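PDB 2G7L: TetR-family transcriptional regulator from Streptomyces coelicolor, which probably binds operator DNA as a dimer through an N-terminal helix-turn-helix domain and regulates transcription in response to a ligand, as other TetR-family regulators do. Local coordinates for residues D88-L93 with L217-T222; Q92-L97 with R209-F214; E65-V70 with P108-S113; S99-L104 with Q154-T159. All coordinates share one frame; numbering follows the deposited sequence.

Interaction 1 of 4, residues D88-L93 with L217-T222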
loop_
_atom_site.group_PDB
_atom_site.type_symbol
_atom_site.label_atom_id
_atom_site.label_comp_id
_atom_site.label_asym_id
_atom_site.label_seq_id
_atom_site.Cartn_x
_atom_site.Cartn_y
_atom_site.Cartn_z
ATOM N N ASP A 88 13.664 -23.272 -11.769
ATOM C CA ASP A 88 13.612 -23.045 -10.299
ATOM C C ASP A 88 13.097 -21.707 -9.704
ATOM O O ASP A 88 12.989 -20.665 -10.370
ATOM C CB ASP A 88 14.687 -23.745 -9.426
ATOM C CG ASP A 88 14.035 -24.623 -8.262
ATOM O OD1 ASP A 88 14.775 -25.069 -7.365
ATOM O OD2 ASP A 88 12.793 -24.883 -8.232
ATOM N N TRP A 89 12.777 -21.835 -8.419
ATOM C CA TRP A 89 11.589 -21.263 -7.827
ATOM C C TRP A 89 11.636 -19.744 -7.703
ATOM O O TRP A 89 10.635 -19.064 -7.942
ATOM C CB TRP A 89 11.341 -21.954 -6.484
ATOM C CG TRP A 89 12.439 -21.687 -5.473
ATOM C CD1 TRP A 89 13.518 -22.495 -5.178
ATOM C CD2 TRP A 89 12.562 -20.535 -4.629
ATOM N NE1 TRP A 89 14.281 -21.920 -4.184
ATOM C CE2 TRP A 89 13.735 -20.705 -3.851
ATOM C CE3 TRP A 89 11.792 -19.370 -4.450
ATOM C CZ2 TRP A 89 14.165 -19.744 -2.922
ATOM C CZ3 TRP A 89 12.228 -18.426 -3.549
ATOM C CH2 TRP A 89 13.399 -18.619 -2.786
ATOM N N ARG A 90 12.818 -19.215 -7.390
ATOM C CA ARG A 90 12.983 -17.806 -7.033
ATOM C C ARG A 90 12.815 -16.937 -8.251
ATOM O O ARG A 90 12.162 -15.897 -8.205
ATOM C CB ARG A 90 14.353 -17.567 -6.349
ATOM C CG ARG A 90 14.545 -16.154 -5.899
ATOM C CD ARG A 90 15.655 -16.018 -4.916
ATOM N NE ARG A 90 15.920 -14.617 -4.635
ATOM C CZ ARG A 90 16.201 -14.150 -3.415
ATOM N NH1 ARG A 90 16.258 -14.997 -2.383
ATOM N NH2 ARG A 90 16.451 -12.839 -3.228
ATOM N N GLU A 91 13.416 -17.367 -9.346
ATOM C CA GLU A 91 13.277 -16.651 -10.616
ATOM C C GLU A 91 11.828 -16.682 -11.198
ATOM O O GLU A 91 11.344 -15.686 -11.795
ATOM C CB GLU A 91 14.255 -17.258 -11.620
ATOM C CG GLU A 91 14.062 -16.798 -13.076
ATOM C CD GLU A 91 14.643 -17.808 -14.086
ATOM O OE1 GLU A 91 14.503 -19.046 -13.854
ATOM O OE2 GLU A 91 15.239 -17.351 -15.111
ATOM N N GLN A 92 11.167 -17.830 -11.058
ATOM C CA GLN A 92 9.794 -17.997 -11.517
ATOM C C GLN A 92 8.825 -17.238 -10.606
ATOM O O GLN A 92 7.914 -16.619 -11.097
ATOM C CB GLN A 92 9.409 -19.467 -11.475
ATOM C CG GLN A 92 9.935 -20.369 -12.636
ATOM C CD GLN A 92 9.639 -21.833 -12.351
ATOM O OE1 GLN A 92 8.670 -22.408 -12.879
ATOM N NE2 GLN A 92 10.440 -22.435 -11.475
ATOM N N LEU A 93 9.016 -17.309 -9.284
ATOM C CA LEU A 93 8.363 -16.357 -8.322
ATOM C C LEU A 93 8.478 -14.907 -8.785
ATOM O O LEU A 93 7.499 -14.180 -8.905
ATOM C CB LEU A 93 8.958 -16.486 -6.909
ATOM C CG LEU A 93 8.041 -16.555 -5.671
ATOM C CD1 LEU A 93 8.744 -15.948 -4.542
ATOM C CD2 LEU A 93 6.637 -15.973 -5.793
ATOM N N LEU A 217 12.544 -8.722 0.273
ATOM C CA LEU A 217 11.460 -9.435 0.932
ATOM C C LEU A 217 11.746 -10.914 0.962
ATOM O O LEU A 217 11.559 -11.573 1.999
ATOM C CB LEU A 217 10.131 -9.145 0.179
ATOM C CG LEU A 217 9.533 -7.794 0.643
ATOM C CD1 LEU A 217 8.547 -7.361 -0.356
ATOM C CD2 LEU A 217 8.820 -8.032 2.010
ATOM N N VAL A 218 12.166 -11.468 -0.164
ATOM C CA VAL A 218 12.471 -12.974 -0.168
ATOM C C VAL A 218 13.557 -13.360 0.856
ATOM O O VAL A 218 13.394 -14.253 1.765
ATOM C CB VAL A 218 12.780 -13.444 -1.633
ATOM C CG1 VAL A 218 13.127 -14.898 -1.651
ATOM C CG2 VAL A 218 11.470 -13.260 -2.481
ATOM N N ASN A 219 14.633 -12.579 0.821
ATOM C CA ASN A 219 15.718 -12.733 1.826
ATOM C C ASN A 219 15.191 -12.599 3.218
ATOM O O ASN A 219 15.423 -13.434 4.094
ATOM C CB ASN A 219 16.777 -11.699 1.566
ATOM C CG ASN A 219 17.577 -12.052 0.382
ATOM O OD1 ASN A 219 17.512 -13.206 -0.052
ATOM N ND2 ASN A 219 18.321 -11.086 -0.202
ATOM N N GLY A 220 14.401 -11.567 3.471
ATOM C CA GLY A 220 13.850 -11.507 4.844
ATOM C C GLY A 220 12.847 -12.559 5.208
ATOM O O GLY A 220 12.795 -13.031 6.333
ATOM N N ILE A 221 11.927 -12.842 4.286
ATOM C CA ILE A 221 10.897 -13.862 4.578
ATOM C C ILE A 221 11.551 -15.223 4.931
ATOM O O ILE A 221 11.217 -15.857 5.957
ATOM C CB ILE A 221 9.919 -14.032 3.402
ATOM C CG1 ILE A 221 8.995 -12.795 3.273
ATOM C CG2 ILE A 221 9.090 -15.381 3.538
ATOM C CD1 ILE A 221 8.415 -12.660 1.866
ATOM N N THR A 222 12.515 -15.639 4.111
ATOM C CA THR A 222 13.122 -16.980 4.314
ATOM C C THR A 222 13.920 -17.046 5.609
ATOM O O THR A 222 14.011 -18.120 6.211
ATOM C CB THR A 222 13.976 -17.431 3.146
ATOM O OG1 THR A 222 14.988 -16.448 2.867
ATOM C CG2 THR A 222 13.113 -17.626 1.880
#
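Arg90 lays one face of its guanidinium over the tip of Val218, whose CG1 lies 3.2 Å from Arg90 NH1 and off-centre, toward the rim of the flat group. With CG anti to the backbone N (chi1 -177°) and the chain extended as far as NE, the arginine spans the gap between two helix segments whose axes come no closer than 12.7 Å, a gap that suits a long side chain. At its end Arg90 NH1 donates to Asn219 OD1 over 3.2 Å; the oxygen sits near the guanidinium plane, but the donor stands above the amide carbonyl plane, and the NH2 bond to the same oxygen is weak. The stronger partner of NH2 is Asp215, one turn before Asn219 on the same helix, in a salt bridge, while Asn219 ND2 bonds Thr224 of the second subunit. An alanine in place of Arg90 would remove the guanidinium and would probably loosen this end of the helix pair, losing both the Asp215 bridge and the grip on Asn219. Val218, short and branched, also fills the apolar side: its CG1 meets the edge of the Trp89 ring at CH2, 3.9 Å away, and its CG2 lies 4.3 Å from Leu93 CD1. The contact thus joins the start of helix 89-106 to helix 206-223, with Leu93 continuing onto helices 122-136 and 142-161 and Leu217 and Ile221 packing on Val216 of the second subunit.

Interaction 2 of 4, residues Q92-L97 with R209-F214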
loop_
_atom_site.group_PDB
_atom_site.type_symbol
_atom_site.label_atom_id
_atom_site.label_comp_id
_atom_site.label_asym_id
_atom_site.label_seq_id
_atom_site.Cartn_x
_atom_site.Cartn_y
_atom_site.Cartn_z
ATOM N N GLN A 92 11.167 -17.830 -11.058
ATOM C CA GLN A 92 9.794 -17.997 -11.517
ATOM C C GLN A 92 8.825 -17.238 -10.606
ATOM O O GLN A 92 7.914 -16.619 -11.097
ATOM C CB GLN A 92 9.409 -19.467 -11.475
ATOM C CG GLN A 92 9.935 -20.369 -12.636
ATOM C CD GLN A 92 9.639 -21.833 -12.351
ATOM O OE1 GLN A 92 8.670 -22.408 -12.879
ATOM N NE2 GLN A 92 10.440 -22.435 -11.475
ATOM N N LEU A 93 9.016 -17.309 -9.284
ATOM C CA LEU A 93 8.363 -16.357 -8.322
ATOM C C LEU A 93 8.478 -14.907 -8.785
ATOM O O LEU A 93 7.499 -14.180 -8.905
ATOM C CB LEU A 93 8.958 -16.486 -6.909
ATOM C CG LEU A 93 8.041 -16.555 -5.671
ATOM C CD1 LEU A 93 8.744 -15.948 -4.542
ATOM C CD2 LEU A 93 6.637 -15.973 -5.793
ATOM N N ARG A 94 9.690 -14.472 -9.063
ATOM C CA ARG A 94 9.841 -13.112 -9.499
ATOM C C ARG A 94 9.000 -12.836 -10.767
ATOM O O ARG A 94 8.390 -11.739 -10.908
ATOM C CB ARG A 94 11.317 -12.787 -9.753
ATOM C CG ARG A 94 11.547 -11.276 -9.972
ATOM C CD ARG A 94 12.925 -10.913 -10.573
ATOM N NE ARG A 94 14.069 -11.188 -9.665
ATOM C CZ ARG A 94 14.621 -10.327 -8.804
ATOM N NH1 ARG A 94 14.122 -9.102 -8.636
ATOM N NH2 ARG A 94 15.672 -10.701 -8.079
ATOM N N ALA A 95 9.013 -13.787 -11.723
ATOM C CA ALA A 95 8.169 -13.619 -12.944
ATOM C C ALA A 95 6.661 -13.519 -12.649
ATOM O O ALA A 95 5.988 -12.608 -13.148
ATOM C CB ALA A 95 8.474 -14.706 -14.021
ATOM N N VAL A 96 6.100 -14.376 -11.814
ATOM C CA VAL A 96 4.683 -14.163 -11.555
ATOM C C VAL A 96 4.371 -12.827 -10.867
ATOM O O VAL A 96 3.426 -12.140 -11.225
ATOM C CB VAL A 96 3.873 -15.430 -11.061
ATOM C CG1 VAL A 96 4.711 -16.700 -11.124
ATOM C CG2 VAL A 96 3.123 -15.237 -9.758
ATOM N N LEU A 97 5.238 -12.425 -9.939
ATOM C CA LEU A 97 4.990 -11.212 -9.166
ATOM C C LEU A 97 5.115 -10.014 -10.054
ATOM O O LEU A 97 4.399 -9.071 -9.890
ATOM C CB LEU A 97 5.897 -11.143 -7.897
ATOM C CG LEU A 97 5.331 -12.066 -6.814
ATOM C CD1 LEU A 97 6.380 -12.369 -5.764
ATOM C CD2 LEU A 97 4.065 -11.429 -6.176
ATOM N N ARG A 209 13.369 -0.292 -8.071
ATOM C CA ARG A 209 12.955 -0.398 -6.685
ATOM C C ARG A 209 12.242 -1.701 -6.432
ATOM O O ARG A 209 12.355 -2.286 -5.384
ATOM C CB ARG A 209 12.061 0.799 -6.327
ATOM C CG ARG A 209 12.776 2.213 -6.456
ATOM C CD ARG A 209 13.606 2.455 -5.241
ATOM N NE ARG A 209 14.103 3.821 -5.117
ATOM C CZ ARG A 209 13.973 4.546 -4.022
ATOM N NH1 ARG A 209 14.426 5.790 -4.032
ATOM N NH2 ARG A 209 13.375 4.033 -2.923
ATOM N N LEU A 210 11.461 -2.148 -7.412
ATOM C CA LEU A 210 10.720 -3.403 -7.325
ATOM C C LEU A 210 11.653 -4.587 -7.502
ATOM O O LEU A 210 11.424 -5.615 -6.903
ATOM C CB LEU A 210 9.617 -3.440 -8.439
ATOM C CG LEU A 210 8.219 -2.816 -8.218
ATOM C CD1 LEU A 210 7.506 -2.779 -9.548
ATOM C CD2 LEU A 210 7.369 -3.596 -7.132
ATOM N N ARG A 211 12.694 -4.476 -8.320
ATOM C CA ARG A 211 13.707 -5.601 -8.397
ATOM C C ARG A 211 14.337 -5.780 -7.031
ATOM O O ARG A 211 14.427 -6.877 -6.484
ATOM C CB ARG A 211 14.838 -5.347 -9.425
ATOM C CG ARG A 211 14.589 -5.827 -10.885
ATOM C CD ARG A 211 15.887 -5.948 -11.718
ATOM N NE ARG A 211 16.782 -7.021 -11.236
ATOM C CZ ARG A 211 16.641 -8.326 -11.536
ATOM N NH1 ARG A 211 15.637 -8.749 -12.324
ATOM N NH2 ARG A 211 17.497 -9.219 -11.044
ATOM N N TRP A 212 14.731 -4.653 -6.453
ATOM C CA TRP A 212 15.291 -4.657 -5.093
ATOM C C TRP A 212 14.301 -5.107 -4.013
ATOM O O TRP A 212 14.650 -5.932 -3.206
ATOM C CB TRP A 212 15.876 -3.251 -4.746
ATOM C CG TRP A 212 16.657 -3.263 -3.480
ATOM C CD1 TRP A 212 17.857 -3.880 -3.274
ATOM C CD2 TRP A 212 16.286 -2.669 -2.216
ATOM N NE1 TRP A 212 18.258 -3.713 -1.985
ATOM C CE2 TRP A 212 17.336 -2.963 -1.305
ATOM C CE3 TRP A 212 15.171 -1.918 -1.769
ATOM C CZ2 TRP A 212 17.322 -2.545 0.027
ATOM C CZ3 TRP A 212 15.127 -1.540 -0.439
ATOM C CH2 TRP A 212 16.225 -1.819 0.445
ATOM N N SER A 213 13.065 -4.589 -3.922
ATOM C CA SER A 213 12.313 -5.085 -2.745
ATOM C C SER A 213 11.864 -6.561 -2.819
ATOM O O SER A 213 11.609 -7.255 -1.782
ATOM C CB SER A 213 11.146 -4.177 -2.406
ATOM O OG SER A 213 10.208 -4.231 -3.413
ATOM N N PHE A 214 11.743 -7.069 -4.027
ATOM C CA PHE A 214 11.524 -8.517 -4.176
ATOM C C PHE A 214 12.615 -9.330 -3.439
ATOM O O PHE A 214 12.345 -10.174 -2.546
ATOM C CB PHE A 214 11.462 -8.904 -5.678
ATOM C CG PHE A 214 11.426 -10.406 -5.893
ATOM C CD1 PHE A 214 10.223 -11.100 -5.833
ATOM C CD2 PHE A 214 12.598 -11.137 -6.061
ATOM C CE1 PHE A 214 10.214 -12.524 -5.977
ATOM C CE2 PHE A 214 12.581 -12.555 -6.202
ATOM C CZ PHE A 214 11.391 -13.224 -6.175
HETATM O O HOH W 1 11.398 -8.130 -9.007
#
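Within the all-helical C-terminal domain of the TetR fold, segments 92-97 and 209-214, on helices 89-106 and 206-223, cross at 134° and are bridged by two stacked arginines, with Phe214 against the far face of Arg94. Arg94 starts with CG anti to the backbone N and then bends at chi3 (-67°), which folds its guanidinium back between Phe214 and Arg211. One face rests on Phe214 CD2, which lies 3.5 Å from Arg94 CZ, although the ring is inclined to the guanidinium rather than stacked on it. Over the opposite face lies the guanidinium of Arg211, nearly parallel, with centres 4.0 Å apart. Arg211 reaches this place through a bend of its own at chi3 (67°). Two like charges so close would probably repel, and the salt bridge of Arg94 NH2 to Asp215 is likely to offset part of that cost. Arginine suits the middle place because its flat head can be covered on both faces while its N-H groups remain available for polar partners round the rim. Phe214 extends with CG anti to the backbone N, putting one ring face under Arg94 CB in a CH-pi contact and its edge against Leu97 CD1, 3.8 Å from CE1; Leu93 CD1 approaches the same CE1 obliquely. A water accepts from Arg94 NH1 and donates to Leu210 O. The same NH1 bonds Arg211 O at 3.1 Å, meeting a carbonyl lone pair in plane.

Interaction 3 of 4, residues E65-V70 with P108-S113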
loop_
_atom_site.group_PDB
_atom_site.type_symbol
_atom_site.label_atom_id
_atom_site.label_comp_id
_atom_site.label_asym_id
_atom_site.label_seq_id
_atom_site.Cartn_x
_atom_site.Cartn_y
_atom_site.Cartn_z
ATOM N N GLU A 65 -15.301 -4.171 -3.300
ATOM C CA GLU A 65 -15.635 -5.543 -3.690
ATOM C C GLU A 65 -15.850 -5.651 -5.189
ATOM O O GLU A 65 -15.451 -6.638 -5.822
ATOM C CB GLU A 65 -16.835 -6.110 -2.927
ATOM C CG GLU A 65 -16.565 -6.428 -1.398
ATOM C CD GLU A 65 -15.441 -7.466 -1.131
ATOM O OE1 GLU A 65 -15.105 -8.253 -2.057
ATOM O OE2 GLU A 65 -14.894 -7.510 0.013
ATOM N N LEU A 66 -16.432 -4.603 -5.758
ATOM C CA LEU A 66 -16.694 -4.524 -7.207
ATOM C C LEU A 66 -15.363 -4.312 -7.957
ATOM O O LEU A 66 -15.103 -4.975 -8.982
ATOM C CB LEU A 66 -17.673 -3.363 -7.515
ATOM C CG LEU A 66 -17.929 -2.998 -8.993
ATOM C CD1 LEU A 66 -18.723 -4.180 -9.673
ATOM C CD2 LEU A 66 -18.699 -1.630 -9.141
ATOM N N HIS A 67 -14.525 -3.373 -7.469
ATOM C CA HIS A 67 -13.182 -3.217 -8.103
ATOM C C HIS A 67 -12.385 -4.496 -7.951
ATOM O O HIS A 67 -11.721 -4.903 -8.886
ATOM C CB HIS A 67 -12.393 -2.022 -7.572
ATOM C CG HIS A 67 -12.986 -0.696 -7.936
ATOM N ND1 HIS A 67 -12.510 0.495 -7.429
ATOM C CD2 HIS A 67 -14.034 -0.373 -8.731
ATOM C CE1 HIS A 67 -13.235 1.496 -7.905
ATOM N NE2 HIS A 67 -14.173 0.993 -8.686
ATOM N N ALA A 68 -12.485 -5.140 -6.791
ATOM C CA ALA A 68 -11.763 -6.409 -6.541
ATOM C C ALA A 68 -12.161 -7.528 -7.564
ATOM O O ALA A 68 -11.278 -8.216 -8.125
ATOM C CB ALA A 68 -11.968 -6.884 -5.146
ATOM N N ALA A 69 -13.465 -7.729 -7.763
ATOM C CA ALA A 69 -14.025 -8.619 -8.824
ATOM C C ALA A 69 -13.513 -8.256 -10.214
ATOM O O ALA A 69 -13.132 -9.112 -10.980
ATOM C CB ALA A 69 -15.552 -8.524 -8.791
ATOM N N VAL A 70 -13.486 -6.973 -10.549
ATOM C CA VAL A 70 -12.924 -6.581 -11.837
ATOM C C VAL A 70 -11.434 -6.871 -11.885
ATOM O O VAL A 70 -10.875 -7.224 -12.943
ATOM C CB VAL A 70 -13.154 -5.083 -12.109
ATOM C CG1 VAL A 70 -12.420 -4.639 -13.343
ATOM C CG2 VAL A 70 -14.718 -4.790 -12.227
ATOM N N PRO A 108 -4.015 1.477 -11.794
ATOM C CA PRO A 108 -3.592 1.846 -10.421
ATOM C C PRO A 108 -4.685 1.999 -9.423
ATOM O O PRO A 108 -4.492 1.642 -8.259
ATOM C CB PRO A 108 -2.752 3.125 -10.637
ATOM C CG PRO A 108 -2.120 2.867 -12.013
ATOM C CD PRO A 108 -3.412 2.395 -12.785
ATOM N N GLN A 109 -5.862 2.437 -9.868
ATOM C CA GLN A 109 -7.004 2.464 -8.973
ATOM C C GLN A 109 -7.426 1.090 -8.508
ATOM O O GLN A 109 -7.910 0.965 -7.399
ATOM C CB GLN A 109 -8.194 3.193 -9.599
ATOM C CG GLN A 109 -9.415 3.287 -8.686
ATOM C CD GLN A 109 -9.116 3.906 -7.328
ATOM O OE1 GLN A 109 -8.547 5.002 -7.271
ATOM N NE2 GLN A 109 -9.533 3.223 -6.224
ATOM N N LEU A 110 -7.216 0.040 -9.328
ATOM C CA LEU A 110 -7.452 -1.322 -8.815
ATOM C C LEU A 110 -6.471 -1.751 -7.727
ATOM O O LEU A 110 -6.876 -2.399 -6.748
ATOM C CB LEU A 110 -7.493 -2.367 -9.968
ATOM C CG LEU A 110 -8.644 -2.154 -11.010
ATOM C CD1 LEU A 110 -8.619 -3.286 -12.051
ATOM C CD2 LEU A 110 -10.018 -2.026 -10.302
ATOM N N ALA A 111 -5.186 -1.424 -7.900
ATOM C CA ALA A 111 -4.170 -1.567 -6.782
ATOM C C ALA A 111 -4.654 -0.809 -5.540
ATOM O O ALA A 111 -4.703 -1.403 -4.449
ATOM C CB ALA A 111 -2.759 -1.076 -7.188
ATOM N N ARG A 112 -5.098 0.463 -5.711
ATOM C CA ARG A 112 -5.563 1.245 -4.549
ATOM C C ARG A 112 -6.710 0.578 -3.846
ATOM O O ARG A 112 -6.755 0.496 -2.597
ATOM C CB ARG A 112 -5.947 2.673 -4.925
ATOM C CG ARG A 112 -4.761 3.543 -5.250
ATOM C CD ARG A 112 -5.167 4.861 -5.921
ATOM N NE ARG A 112 -4.029 5.270 -6.734
ATOM C CZ ARG A 112 -3.954 6.377 -7.457
ATOM N NH1 ARG A 112 -4.937 7.262 -7.443
ATOM N NH2 ARG A 112 -2.867 6.640 -8.149
ATOM N N SER A 113 -7.657 0.061 -4.622
ATOM C CA SER A 113 -8.813 -0.586 -4.009
ATOM C C SER A 113 -8.472 -1.945 -3.456
ATOM O O SER A 113 -9.060 -2.378 -2.457
ATOM C CB SER A 113 -9.938 -0.711 -5.044
ATOM O OG SER A 113 -10.364 0.579 -5.435
#
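His67 CG and Ser113 OG both stand anti to their own carbonyl carbon (chi1 -67° and -64°), which sends the imidazole and the hydroxyl to a common point between the helices. There His67 ND1 and Ser113 OG are 2.9 Å apart in an almost straight hydrogen bond made near the ring plane, and either atom could be the donor. Gln109, one turn before Ser113, curls back through chi2 (54°) so that its NE2 donates to Ser113 OG at 2.9 Å. The buried hydroxyl is thereby held from two sides, and the second-shell glutamine probably steadies it against the histidine. A small serine suits the spot, since the axes here come within 9.1 Å. Beside these polar groups, Leu110 CD2 presses on His67 CB at 3.6 Å, and its CD1 lies 4.2 Å from Val70 CG1. Leu110 also packs on Leu71 and Leu74 farther along helix 63-74, and Val70 meets Ala28 and Met32 of helix 21-35. Such packing of helix 63-74 against the C-terminal domain is characteristic of the TetR fold, in which the helix after the helix-turn-helix unit links DNA-binding and regulatory domains and is thought to transmit ligand-induced movement.

Interaction 4 of 4, residues S99-L104 with Q154-T159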
loop_
_atom_site.group_PDB
_atom_site.type_symbol
_atom_site.label_atom_id
_atom_site.label_comp_id
_atom_site.label_asym_id
_atom_site.label_seq_id
_atom_site.Cartn_x
_atom_site.Cartn_y
_atom_site.Cartn_z
ATOM N N SER A 99 4.324 -10.018 -13.425
ATOM C CA SER A 99 3.142 -9.911 -14.255
ATOM C C SER A 99 1.945 -9.512 -13.447
ATOM O O SER A 99 1.179 -8.710 -13.938
ATOM C CB SER A 99 2.912 -11.135 -15.175
ATOM O OG SER A 99 2.962 -12.366 -14.499
ATOM N N TYR A 100 1.793 -9.979 -12.204
ATOM C CA TYR A 100 0.787 -9.380 -11.319
ATOM C C TYR A 100 0.949 -7.877 -11.258
ATOM O O TYR A 100 -0.000 -7.122 -11.528
ATOM C CB TYR A 100 0.870 -9.984 -9.940
ATOM C CG TYR A 100 0.009 -9.333 -8.881
ATOM C CD1 TYR A 100 -1.364 -9.585 -8.826
ATOM C CD2 TYR A 100 0.576 -8.515 -7.863
ATOM C CE1 TYR A 100 -2.176 -9.032 -7.837
ATOM C CE2 TYR A 100 -0.236 -7.978 -6.847
ATOM C CZ TYR A 100 -1.609 -8.235 -6.851
ATOM O OH TYR A 100 -2.438 -7.727 -5.885
ATOM N N THR A 101 2.170 -7.417 -10.973
ATOM C CA THR A 101 2.475 -5.989 -10.857
ATOM C C THR A 101 2.163 -5.193 -12.141
ATOM O O THR A 101 1.643 -4.091 -12.073
ATOM C CB THR A 101 3.967 -5.754 -10.430
ATOM O OG1 THR A 101 4.191 -6.378 -9.165
ATOM C CG2 THR A 101 4.253 -4.281 -10.259
ATOM N N LEU A 102 2.502 -5.765 -13.292
ATOM C CA LEU A 102 2.223 -5.128 -14.577
ATOM C C LEU A 102 0.718 -4.990 -14.833
ATOM O O LEU A 102 0.303 -4.005 -15.393
ATOM C CB LEU A 102 2.881 -5.927 -15.712
ATOM C CG LEU A 102 4.402 -5.706 -15.777
ATOM C CD1 LEU A 102 5.063 -6.831 -16.547
ATOM C CD2 LEU A 102 4.794 -4.328 -16.329
ATOM N N VAL A 103 -0.102 -5.935 -14.394
ATOM C CA VAL A 103 -1.549 -5.641 -14.466
ATOM C C VAL A 103 -1.980 -4.515 -13.542
ATOM O O VAL A 103 -2.722 -3.660 -13.943
ATOM C CB VAL A 103 -2.546 -6.885 -14.562
ATOM C CG1 VAL A 103 -1.891 -8.240 -14.391
ATOM C CG2 VAL A 103 -3.885 -6.715 -13.793
ATOM N N LEU A 104 -1.426 -4.455 -12.345
ATOM C CA LEU A 104 -1.710 -3.336 -11.432
ATOM C C LEU A 104 -1.245 -1.989 -11.969
ATOM O O LEU A 104 -1.944 -1.012 -11.816
ATOM C CB LEU A 104 -1.105 -3.614 -10.065
ATOM C CG LEU A 104 -1.894 -4.285 -8.918
ATOM C CD1 LEU A 104 -3.095 -5.038 -9.336
ATOM C CD2 LEU A 104 -1.060 -5.114 -8.016
ATOM N N GLN A 154 1.123 -7.676 -1.109
ATOM C CA GLN A 154 0.868 -6.329 -0.596
ATOM C C GLN A 154 1.905 -5.322 -1.084
ATOM O O GLN A 154 1.592 -4.199 -1.342
ATOM C CB GLN A 154 0.848 -6.302 0.914
ATOM C CG GLN A 154 0.271 -4.942 1.431
ATOM C CD GLN A 154 0.584 -4.759 2.847
ATOM O OE1 GLN A 154 -0.209 -5.080 3.705
ATOM N NE2 GLN A 154 1.801 -4.312 3.124
ATOM N N ASP A 155 3.143 -5.749 -1.196
ATOM C CA ASP A 155 4.258 -4.897 -1.619
ATOM C C ASP A 155 4.098 -4.472 -3.081
ATOM O O ASP A 155 4.292 -3.285 -3.412
ATOM C CB ASP A 155 5.566 -5.664 -1.394
ATOM C CG ASP A 155 6.801 -4.954 -2.002
ATOM O OD1 ASP A 155 7.098 -3.787 -1.574
ATOM O OD2 ASP A 155 7.457 -5.574 -2.887
ATOM N N ALA A 156 3.754 -5.407 -3.974
ATOM C CA ALA A 156 3.554 -5.041 -5.377
ATOM C C ALA A 156 2.355 -4.114 -5.507
ATOM O O ALA A 156 2.390 -3.105 -6.211
ATOM C CB ALA A 156 3.362 -6.318 -6.272
ATOM N N THR A 157 1.301 -4.447 -4.772
ATOM C CA THR A 157 0.075 -3.674 -4.771
ATOM C C THR A 157 0.306 -2.281 -4.258
ATOM O O THR A 157 -0.202 -1.342 -4.843
ATOM C CB THR A 157 -0.986 -4.316 -3.858
ATOM O OG1 THR A 157 -1.117 -5.716 -4.175
ATOM C CG2 THR A 157 -2.329 -3.638 -4.008
ATOM N N ALA A 158 1.025 -2.133 -3.122
ATOM C CA ALA A 158 1.341 -0.772 -2.594
ATOM C C ALA A 158 2.144 0.016 -3.601
ATOM O O ALA A 158 1.870 1.187 -3.806
ATOM C CB ALA A 158 2.049 -0.837 -1.234
ATOM N N THR A 159 3.088 -0.608 -4.268
ATOM C CA THR A 159 3.923 0.118 -5.259
ATOM C C THR A 159 3.157 0.539 -6.522
ATOM O O THR A 159 3.422 1.596 -7.124
ATOM C CB THR A 159 5.200 -0.682 -5.672
ATOM O OG1 THR A 159 6.022 -0.940 -4.516
ATOM C CG2 THR A 159 6.069 0.123 -6.675
#
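Helix segments 99-104 and 154-159 run in nearly the same direction, their axes 27° apart and 9.3 Å at closest approach, with the CA atoms of Thr101 and Ala156 separated by 5.7 Å. The short side chain of Ala156 permits that closeness: its CB lies 3.0 Å from Thr101 OG1, a tight contact, and 3.9 Å from Tyr100 CD2 at the edge of the ring. Thr101 sets its hydroxyl anti to its own carbonyl carbon, so OG1 can bond back to Leu97 O one turn earlier while its carbon flank remains available for packing. Tyr100, with CG anti to the backbone N (chi1 172°), reaches obliquely across and donates from OH to Thr157 OG1 over 3.0 Å. That threonine oxygen has its own, stronger partner in Leu153 O. Leu104 fills the next turn, CD2 resting 3.7 Å from Thr157 CA. A phenylalanine at Tyr100 would keep the ring but lose the hydroxyl and its bond to Thr157, and would probably weaken the link between the two helices. Threonine suits both places because a hydroxyl tied to its own helix needs no solvent. The chemistry therefore implies a buried interface where side-chain hydroxyls are satisfied locally and one tyrosine bond adds direction to otherwise apolar packing.

Overall arrangement
Helix 89-106 runs through interactions 1, 2 and 4, meeting helix 206-223 in the first two and helix 142-161 in the last. Interactions 1 and 2 overlap at Gln92 and Leu93, their centres 8 Å apart; interaction 4 follows about 10 Å from interaction 2, centre to centre, and is nested along the chain within the loops closed by both. Ser213 and Asp155 probably hydrogen-bond between interactions 2 and 4. Interaction 3, about 12 Å from interaction 4 centre to centre, touches it through Ala111 and alternates with it along the chain. Centres of interactions 1 and 3 lie about 26 Å apart, so the series runs from the start of helix 89-106 to the joint with the DNA-binding domain, and all four have residues near the second subunit.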